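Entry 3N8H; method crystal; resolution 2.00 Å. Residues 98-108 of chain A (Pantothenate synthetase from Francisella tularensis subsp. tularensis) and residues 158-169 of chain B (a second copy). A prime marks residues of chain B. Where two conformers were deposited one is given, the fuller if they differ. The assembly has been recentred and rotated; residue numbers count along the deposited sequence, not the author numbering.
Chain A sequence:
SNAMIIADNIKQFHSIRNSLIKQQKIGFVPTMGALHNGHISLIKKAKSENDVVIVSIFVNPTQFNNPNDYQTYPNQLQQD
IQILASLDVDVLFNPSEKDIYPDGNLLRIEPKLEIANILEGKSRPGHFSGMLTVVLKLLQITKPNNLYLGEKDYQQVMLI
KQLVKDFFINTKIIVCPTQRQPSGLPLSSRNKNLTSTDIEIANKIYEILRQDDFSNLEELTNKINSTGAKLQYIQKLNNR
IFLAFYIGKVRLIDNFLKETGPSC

Chain A (98-108) KDIYPDGNLLR
Chain B, residues 158-169: MLIKQLVKDFFI

Chain A leaves a helix, turns, and enters a strand; several of its residues meet the end of a chain B helix that begins earlier and runs to Asp166′, and Phe167′ and Phe168′ beyond it. The CA atoms of Leu107 and Leu163′ come nearest, 7.1 Å apart. Through the turn, partners run back along chain B: Phe168′ at Asp99 and Ile100, Asp166′ and Lys165′ at Pro102, Lys165′ and Gln162′ at Asp103; Leu107 then spans Leu159′ to Phe167′.

Lys98 to Ile100 end a helix that begins earlier in the chain. Asp99 O lies 3.9 Å and Ile100 O 4.1 Å from Phe168′ CZ, near the ring plane, where the slightly positive ring edge suits an oxygen. Phe168′ (chi1 m) sits at phi/psi 51/50.

Tyr101 (-123/75) breaks the helix and opens a type I turn, closed by Gly104 N to Tyr101 O at 3.2 Å. Pro102, whose ring holds phi at -54, suits the turn's second position; its CB meets Lys165′ CE at 4.1 Å.

Asp103 (-119/17, chi1 m) is the polar centre. Its OD2 forms a salt bridge with NZ of all-t Lys165′ at 2.7 Å and accepts a nearly straight hydrogen bond from Gln162′ NE2 at 2.8 Å. Gln162′ NE2 (chi1 t, chi2 p) also donates to Asp166′ OD2 at 2.8 Å, linking two carboxylates. A water accepts from Asp103 N (2.9 Å) and donates to Gly104 O (2.7 Å) and Asp166′ OD1 (2.6 Å). At 88/-169 a CB on Gly104 would jam against the preceding carbonyl oxygen.

The strand begins at Leu107 (-119/122; chi1 m, chi2 t), which buries the most surface. This apolar side chain, its CA-to-CB bond toward chain B, suits apolar partners: its CD1 packs 3.4 Å from Leu163′ CA and 3.9 Å from Leu163′ CB (chi1 t, chi2 p), its CB 4.2 Å from Phe167′ CE2 (chi1 m). The CA-to-CB bond of Arg108 (-127/145) points away; its NE (2.9 Å) and NH2 (3.0 Å) donate to Asn105 O.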

ATOM      1  N   LYS A  98       2.163  -4.067 -17.848  1.00 42.29           N
ATOM      2  CA  LYS A  98       3.376  -4.704 -17.358  1.00 49.30           C
ATOM      3  C   LYS A  98       4.253  -3.709 -16.610  1.00 46.84           C
ATOM      4  O   LYS A  98       4.871  -4.052 -15.608  1.00 43.99           O
ATOM      5  CB  LYS A  98       4.167  -5.313 -18.515  1.00 59.36           C
ATOM      6  CG  LYS A  98       3.553  -6.552 -19.139  1.00 74.19           C
ATOM      7  CD  LYS A  98       4.245  -6.898 -20.470  1.00 85.63           C
ATOM      8  CE  LYS A  98       5.749  -7.110 -20.291  1.00 89.36           C
ATOM      9  NZ  LYS A  98       6.499  -5.868 -19.933  1.00 88.42           N
ATOM     10  N   ASP A  99       4.325  -2.478 -17.107  1.00 40.25           N
ATOM     11  CA  ASP A  99       5.082  -1.436 -16.403  1.00 37.88           C
ATOM     12  C   ASP A  99       4.559  -1.298 -14.960  1.00 39.11           C
ATOM     13  O   ASP A  99       5.327  -1.225 -13.999  1.00 40.47           O
ATOM     14  CB  ASP A  99       4.933  -0.092 -17.112  1.00 33.72           C
ATOM     15  CG  ASP A  99       5.636  -0.056 -18.466  1.00 39.80           C
ATOM     16  OD1 ASP A  99       5.175   0.696 -19.359  1.00 42.32           O
ATOM     17  OD2 ASP A  99       6.631  -0.789 -18.636  1.00 41.02           O
ATOM     18  N   ILE A 100       3.241  -1.261 -14.818  1.00 37.18           N
ATOM     19  CA  ILE A 100       2.634  -0.922 -13.534  1.00 43.47           C
ATOM     20  C   ILE A 100       2.525  -2.120 -12.596  1.00 36.73           C
ATOM     21  O   ILE A 100       2.701  -1.994 -11.367  1.00 34.59           O
ATOM     22  CB  ILE A 100       1.251  -0.231 -13.716  1.00 33.29           C
ATOM     23  CG1 ILE A 100       1.418   1.073 -14.495  1.00 35.85           C
ATOM     24  CG2 ILE A 100       0.611   0.065 -12.358  1.00 36.98           C
ATOM     25  CD1 ILE A 100       2.399   2.060 -13.853  1.00 42.60           C
ATOM     26  N   TYR A 101       2.229  -3.274 -13.184  1.00 36.83           N
ATOM     27  CA  TYR A 101       2.102  -4.529 -12.453  1.00 36.24           C
ATOM     28  C   TYR A 101       3.055  -5.547 -13.039  1.00 37.70           C
ATOM     29  O   TYR A 101       2.634  -6.447 -13.751  1.00 37.95           O
ATOM     30  CB  TYR A 101       0.698  -5.081 -12.602  1.00 36.13           C
ATOM     31  CG  TYR A 101      -0.356  -4.162 -12.066  1.00 36.16           C
ATOM     32  CD1 TYR A 101      -0.668  -4.141 -10.699  1.00 34.20           C
ATOM     33  CD2 TYR A 101      -1.038  -3.307 -12.923  1.00 31.47           C
ATOM     34  CE1 TYR A 101      -1.641  -3.296 -10.219  1.00 34.18           C
ATOM     35  CE2 TYR A 101      -2.014  -2.470 -12.461  1.00 32.93           C
ATOM     36  CZ  TYR A 101      -2.317  -2.459 -11.116  1.00 35.05           C
ATOM     37  OH  TYR A 101      -3.304  -1.605 -10.682  1.00 33.92           O
ATOM     38  N   PRO A 102       4.353  -5.404 -12.740  1.00 37.94           N
ATOM     39  CA  PRO A 102       5.370  -6.306 -13.281  1.00 45.76           C
ATOM     40  C   PRO A 102       5.066  -7.781 -13.010  1.00 44.29           C
ATOM     41  O   PRO A 102       5.353  -8.617 -13.862  1.00 37.16           O
ATOM     42  CB  PRO A 102       6.656  -5.873 -12.554  1.00 47.18           C
ATOM     43  CG  PRO A 102       6.192  -5.001 -11.396  1.00 46.40           C
ATOM     44  CD  PRO A 102       4.935  -4.348 -11.897  1.00 41.09           C
ATOM     45  N   ASP A 103       4.485  -8.091 -11.846  1.00 39.91           N
ATOM     46  CA  ASP A 103       4.279  -9.477 -11.418  1.00 41.18           C
ATOM     47  C   ASP A 103       2.789  -9.762 -11.225  1.00 45.84           C
ATOM     48  O   ASP A 103       2.404 -10.742 -10.585  1.00 40.77           O
ATOM     49  CB  ASP A 103       5.027  -9.749 -10.099  1.00 43.02           C
ATOM     50  CG  ASP A 103       6.525  -9.512 -10.220  1.00 54.88           C
ATOM     51  OD1 ASP A 103       7.135 -10.126 -11.124  1.00 54.45           O
ATOM     52  OD2 ASP A 103       7.093  -8.712  -9.424  1.00 49.65           O
ATOM     53  N   GLY A 104       1.958  -8.896 -11.792  1.00 44.69           N
ATOM     54  CA  GLY A 104       0.521  -8.986 -11.615  1.00 43.97           C
ATOM     55  C   GLY A 104       0.062  -8.227 -10.386  1.00 40.56           C
ATOM     56  O   GLY A 104       0.832  -7.490  -9.772  1.00 36.09           O
ATOM     57  N   ASN A 105      -1.193  -8.433 -10.008  1.00 41.57           N
ATOM     58  CA  ASN A 105      -1.781  -7.717  -8.885  1.00 42.22           C
ATOM     59  C   ASN A 105      -1.629  -8.505  -7.594  1.00 40.96           C
ATOM     60  O   ASN A 105      -2.594  -9.051  -7.085  1.00 37.50           O
ATOM     61  CB  ASN A 105      -3.266  -7.411  -9.165  1.00 34.91           C
ATOM     62  CG  ASN A 105      -3.858  -6.405  -8.190  1.00 34.93           C
ATOM     63  OD1 ASN A 105      -3.159  -5.566  -7.637  1.00 36.68           O
ATOM     64  ND2 ASN A 105      -5.171  -6.476  -7.998  1.00 33.21           N
ATOM     65  N   LEU A 106      -0.412  -8.530  -7.057  1.00 34.97           N
ATOM     66  CA  LEU A 106      -0.065  -9.431  -5.958  1.00 39.97           C
ATOM     67  C   LEU A 106      -0.201  -8.753  -4.593  1.00 44.26           C
ATOM     68  O   LEU A 106      -0.574  -9.399  -3.623  1.00 39.79           O
ATOM     69  CB  LEU A 106       1.351  -9.976  -6.137  1.00 34.12           C
ATOM     70  CG  LEU A 106       1.644 -10.818  -7.383  1.00 39.86           C
ATOM     71  CD1 LEU A 106       2.967 -11.496  -7.202  1.00 39.28           C
ATOM     72  CD2 LEU A 106       0.530 -11.845  -7.664  1.00 40.01           C
ATOM     73  N   LEU A 107       0.116  -7.459  -4.530  1.00 39.82           N
ATOM     74  CA  LEU A 107      -0.016  -6.670  -3.288  1.00 42.22           C
ATOM     75  C   LEU A 107      -0.999  -5.527  -3.508  1.00 38.76           C
ATOM     76  O   LEU A 107      -0.804  -4.690  -4.400  1.00 39.33           O
ATOM     77  CB  LEU A 107       1.340  -6.088  -2.870  1.00 36.45           C
ATOM     78  CG  LEU A 107       2.462  -7.083  -2.575  1.00 34.83           C
ATOM     79  CD1 LEU A 107       3.750  -6.308  -2.219  1.00 36.42           C
ATOM     80  CD2 LEU A 107       2.064  -8.051  -1.476  1.00 31.98           C
ATOM     81  N   ARG A 108      -2.049  -5.488  -2.700  1.00 31.67           N
ATOM     82  CA  ARG A 108      -3.143  -4.571  -2.951  1.00 32.85           C
ATOM     83  C   ARG A 108      -3.427  -3.744  -1.723  1.00 35.79           C
ATOM     84  O   ARG A 108      -3.316  -4.235  -0.598  1.00 39.04           O
ATOM     85  CB  ARG A 108      -4.423  -5.350  -3.305  1.00 32.63           C
ATOM     86  CG  ARG A 108      -4.308  -6.182  -4.560  1.00 39.52           C
ATOM     87  CD  ARG A 108      -5.232  -7.348  -4.477  1.00 47.51           C
ATOM     88  NE  ARG A 108      -4.858  -8.393  -5.414  1.00 56.54           N
ATOM     89  CZ  ARG A 108      -5.722  -9.255  -5.932  1.00 52.66           C
ATOM     90  NH1 ARG A 108      -7.005  -9.182  -5.597  1.00 51.25           N
ATOM     91  NH2 ARG A 108      -5.309 -10.183  -6.781  1.00 46.53           N
TER
HETATM   92  N   MSE B 158      10.967 -12.081   1.413  0.60 28.78           N
HETATM   93  CA  MSE B 158      10.484 -12.114   0.053  0.60 29.18           C
HETATM   94  C   MSE B 158       9.269 -11.193  -0.161  0.60 28.30           C
HETATM   95  O   MSE B 158       9.122 -10.589  -1.225  0.60 30.05           O
HETATM   96  CB  MSE B 158      10.237 -13.568  -0.375  0.60 31.14           C
HETATM   97  CG  MSE B 158      11.477 -14.487  -0.197  0.60 38.30           C
HETATM   98 SE   MSE B 158      12.939 -14.281  -1.531  0.60111.97          SE
HETATM   99  CE  MSE B 158      14.485 -13.978  -0.364  0.60 54.95           C
ATOM    100  N   LEU B 159       8.406 -11.055   0.847  1.00 28.92           N
ATOM    101  CA  LEU B 159       7.277 -10.135   0.733  1.00 28.22           C
ATOM    102  C   LEU B 159       7.720  -8.663   0.718  1.00 29.83           C
ATOM    103  O   LEU B 159       7.237  -7.872  -0.070  1.00 33.60           O
ATOM    104  CB  LEU B 159       6.217 -10.402   1.839  1.00 27.10           C
ATOM    105  CG  LEU B 159       5.650 -11.835   1.791  1.00 35.82           C
ATOM    106  CD1 LEU B 159       4.878 -12.238   3.070  1.00 35.54           C
ATOM    107  CD2 LEU B 159       4.752 -12.021   0.559  1.00 35.43           C
ATOM    108  N   ILE B 160       8.674  -8.306   1.568  1.00 24.45           N
ATOM    109  CA  ILE B 160       9.161  -6.946   1.570  1.00 29.42           C
ATOM    110  C   ILE B 160       9.868  -6.630   0.238  1.00 30.17           C
ATOM    111  O   ILE B 160       9.744  -5.529  -0.279  1.00 35.22           O
ATOM    112  CB  ILE B 160      10.076  -6.687   2.781  1.00 29.09           C
ATOM    113  CG1 ILE B 160       9.229  -6.679   4.062  1.00 33.51           C
ATOM    114  CG2 ILE B 160      10.832  -5.354   2.624  1.00 29.94           C
ATOM    115  CD1 ILE B 160      10.061  -6.740   5.325  1.00 31.24           C
ATOM    116  N   LYS B 161      10.584  -7.606  -0.325  1.00 29.29           N
ATOM    117  CA  LYS B 161      11.185  -7.402  -1.635  1.00 36.20           C
ATOM    118  C   LYS B 161      10.094  -7.070  -2.652  1.00 36.41           C
ATOM    119  O   LYS B 161      10.273  -6.184  -3.496  1.00 36.46           O
ATOM    120  CB  LYS B 161      11.971  -8.645  -2.090  1.00 39.39           C
ATOM    121  CG  LYS B 161      13.278  -8.843  -1.349  1.00 40.33           C
ATOM    122  CD  LYS B 161      14.004 -10.122  -1.765  1.00 36.88           C
ATOM    123  CE  LYS B 161      15.429 -10.125  -1.188  1.00 42.98           C
ATOM    124  NZ  LYS B 161      16.257 -11.268  -1.672  1.00 47.01           N
ATOM    125  N   GLN B 162       8.968  -7.780  -2.578  1.00 35.64           N
ATOM    126  CA  GLN B 162       7.890  -7.576  -3.562  1.00 31.37           C
ATOM    127  C   GLN B 162       7.289  -6.209  -3.315  1.00 33.23           C
ATOM    128  O   GLN B 162       7.023  -5.446  -4.240  1.00 34.41           O
ATOM    129  CB  GLN B 162       6.808  -8.651  -3.442  1.00 34.73           C
ATOM    130  CG  GLN B 162       5.732  -8.561  -4.529  1.00 39.97           C
ATOM    131  CD  GLN B 162       6.263  -8.968  -5.895  1.00 51.97           C
ATOM    132  OE1 GLN B 162       6.944  -9.990  -6.028  1.00 50.30           O
ATOM    133  NE2 GLN B 162       5.949  -8.175  -6.916  1.00 46.59           N
ATOM    134  N   LEU B 163       7.104  -5.895  -2.039  1.00 33.59           N
ATOM    135  CA  LEU B 163       6.601  -4.587  -1.650  1.00 41.03           C
ATOM    136  C   LEU B 163       7.459  -3.439  -2.211  1.00 34.58           C
ATOM    137  O   LEU B 163       6.942  -2.491  -2.778  1.00 36.43           O
ATOM    138  CB  LEU B 163       6.522  -4.485  -0.120  1.00 40.48           C
ATOM    139  CG  LEU B 163       6.036  -3.149   0.436  1.00 35.24           C
ATOM    140  CD1 LEU B 163       4.502  -3.072   0.470  1.00 28.50           C
ATOM    141  CD2 LEU B 163       6.650  -2.894   1.835  1.00 33.68           C
ATOM    142  N   VAL B 164       8.764  -3.506  -2.024  1.00 32.06           N
ATOM    143  CA  VAL B 164       9.644  -2.426  -2.493  1.00 28.41           C
ATOM    144  C   VAL B 164       9.605  -2.335  -4.021  1.00 27.25           C
ATOM    145  O   VAL B 164       9.618  -1.258  -4.599  1.00 37.30           O
ATOM    146  CB  VAL B 164      11.105  -2.644  -1.953  1.00 36.75           C
ATOM    147  CG1 VAL B 164      12.145  -1.944  -2.818  1.00 37.93           C
ATOM    148  CG2 VAL B 164      11.189  -2.179  -0.504  1.00 29.96           C
ATOM    149  N   LYS B 165       9.534  -3.485  -4.667  1.00 31.86           N
ATOM    150  CA  LYS B 165       9.397  -3.531  -6.121  1.00 37.25           C
ATOM    151  C   LYS B 165       8.090  -2.891  -6.586  1.00 38.86           C
ATOM    152  O   LYS B 165       8.102  -2.023  -7.466  1.00 37.57           O
ATOM    153  CB  LYS B 165       9.494  -4.977  -6.610  1.00 35.07           C
ATOM    154  CG  LYS B 165       9.380  -5.186  -8.114  1.00 41.25           C
ATOM    155  CD  LYS B 165       9.566  -6.670  -8.448  1.00 42.48           C
ATOM    156  CE  LYS B 165       9.681  -6.870  -9.964  1.00 52.58           C
ATOM    157  NZ  LYS B 165       9.525  -8.291 -10.449  1.00 51.80           N
ATOM    158  N   ASP B 166       6.968  -3.309  -6.002  1.00 35.76           N
ATOM    159  CA  ASP B 166       5.638  -2.899  -6.499  1.00 31.68           C
ATOM    160  C   ASP B 166       5.303  -1.451  -6.228  1.00 35.09           C
ATOM    161  O   ASP B 166       4.562  -0.839  -6.996  1.00 34.74           O
ATOM    162  CB  ASP B 166       4.527  -3.766  -5.916  1.00 32.99           C
ATOM    163  CG  ASP B 166       4.208  -4.974  -6.784  1.00 45.22           C
ATOM    164  OD1 ASP B 166       4.000  -4.803  -8.007  1.00 51.97           O
ATOM    165  OD2 ASP B 166       4.137  -6.091  -6.230  1.00 40.61           O
ATOM    166  N   PHE B 167       5.834  -0.898  -5.137  1.00 29.28           N
ATOM    167  CA  PHE B 167       5.534   0.504  -4.834  1.00 32.41           C
ATOM    168  C   PHE B 167       6.678   1.448  -5.099  1.00 35.50           C
ATOM    169  O   PHE B 167       6.717   2.559  -4.568  1.00 36.60           O
ATOM    170  CB  PHE B 167       4.871   0.651  -3.449  1.00 30.52           C
ATOM    171  CG  PHE B 167       3.564  -0.094  -3.379  1.00 37.00           C
ATOM    172  CD1 PHE B 167       2.475   0.354  -4.125  1.00 35.88           C
ATOM    173  CD2 PHE B 167       3.449  -1.292  -2.670  1.00 38.95           C
ATOM    174  CE1 PHE B 167       1.276  -0.352  -4.138  1.00 35.34           C
ATOM    175  CE2 PHE B 167       2.244  -2.003  -2.663  1.00 35.90           C
ATOM    176  CZ  PHE B 167       1.155  -1.523  -3.394  1.00 37.82           C
ATOM    177  N   PHE B 168       7.591   0.990  -5.953  1.00 34.46           N
ATOM    178  CA  PHE B 168       8.647   1.821  -6.508  1.00 36.92           C
ATOM    179  C   PHE B 168       9.409   2.566  -5.413  1.00 36.94           C
ATOM    180  O   PHE B 168       9.601   3.780  -5.468  1.00 39.05           O
ATOM    181  CB  PHE B 168       8.067   2.743  -7.597  1.00 33.48           C
ATOM    182  CG  PHE B 168       7.274   1.981  -8.635  1.00 40.64           C
ATOM    183  CD1 PHE B 168       7.907   1.408  -9.736  1.00 38.41           C
ATOM    184  CD2 PHE B 168       5.903   1.778  -8.476  1.00 38.28           C
ATOM    185  CE1 PHE B 168       7.178   0.663 -10.666  1.00 43.53           C
ATOM    186  CE2 PHE B 168       5.172   1.015  -9.401  1.00 32.05           C
ATOM    187  CZ  PHE B 168       5.812   0.467 -10.497  1.00 40.44           C
ATOM    188  N   ILE B 169       9.821   1.811  -4.406  1.00 32.85           N
ATOM    189  CA  ILE B 169      10.609   2.368  -3.315  1.00 44.16           C
ATOM    190  C   ILE B 169      12.089   2.221  -3.643  1.00 39.90           C
ATOM    191  O   ILE B 169      12.564   1.123  -3.956  1.00 40.18           O
ATOM    192  CB  ILE B 169      10.237   1.701  -1.974  1.00 37.75           C
ATOM    193  CG1 ILE B 169       8.793   2.104  -1.616  1.00 35.41           C
ATOM    194  CG2 ILE B 169      11.262   2.092  -0.874  1.00 33.13           C
ATOM    195  CD1 ILE B 169       8.184   1.349  -0.469  1.00 39.69           C
TER
HETATM  196  O   HOH W   1       3.308  -6.541  -9.749  1.00 37.62           O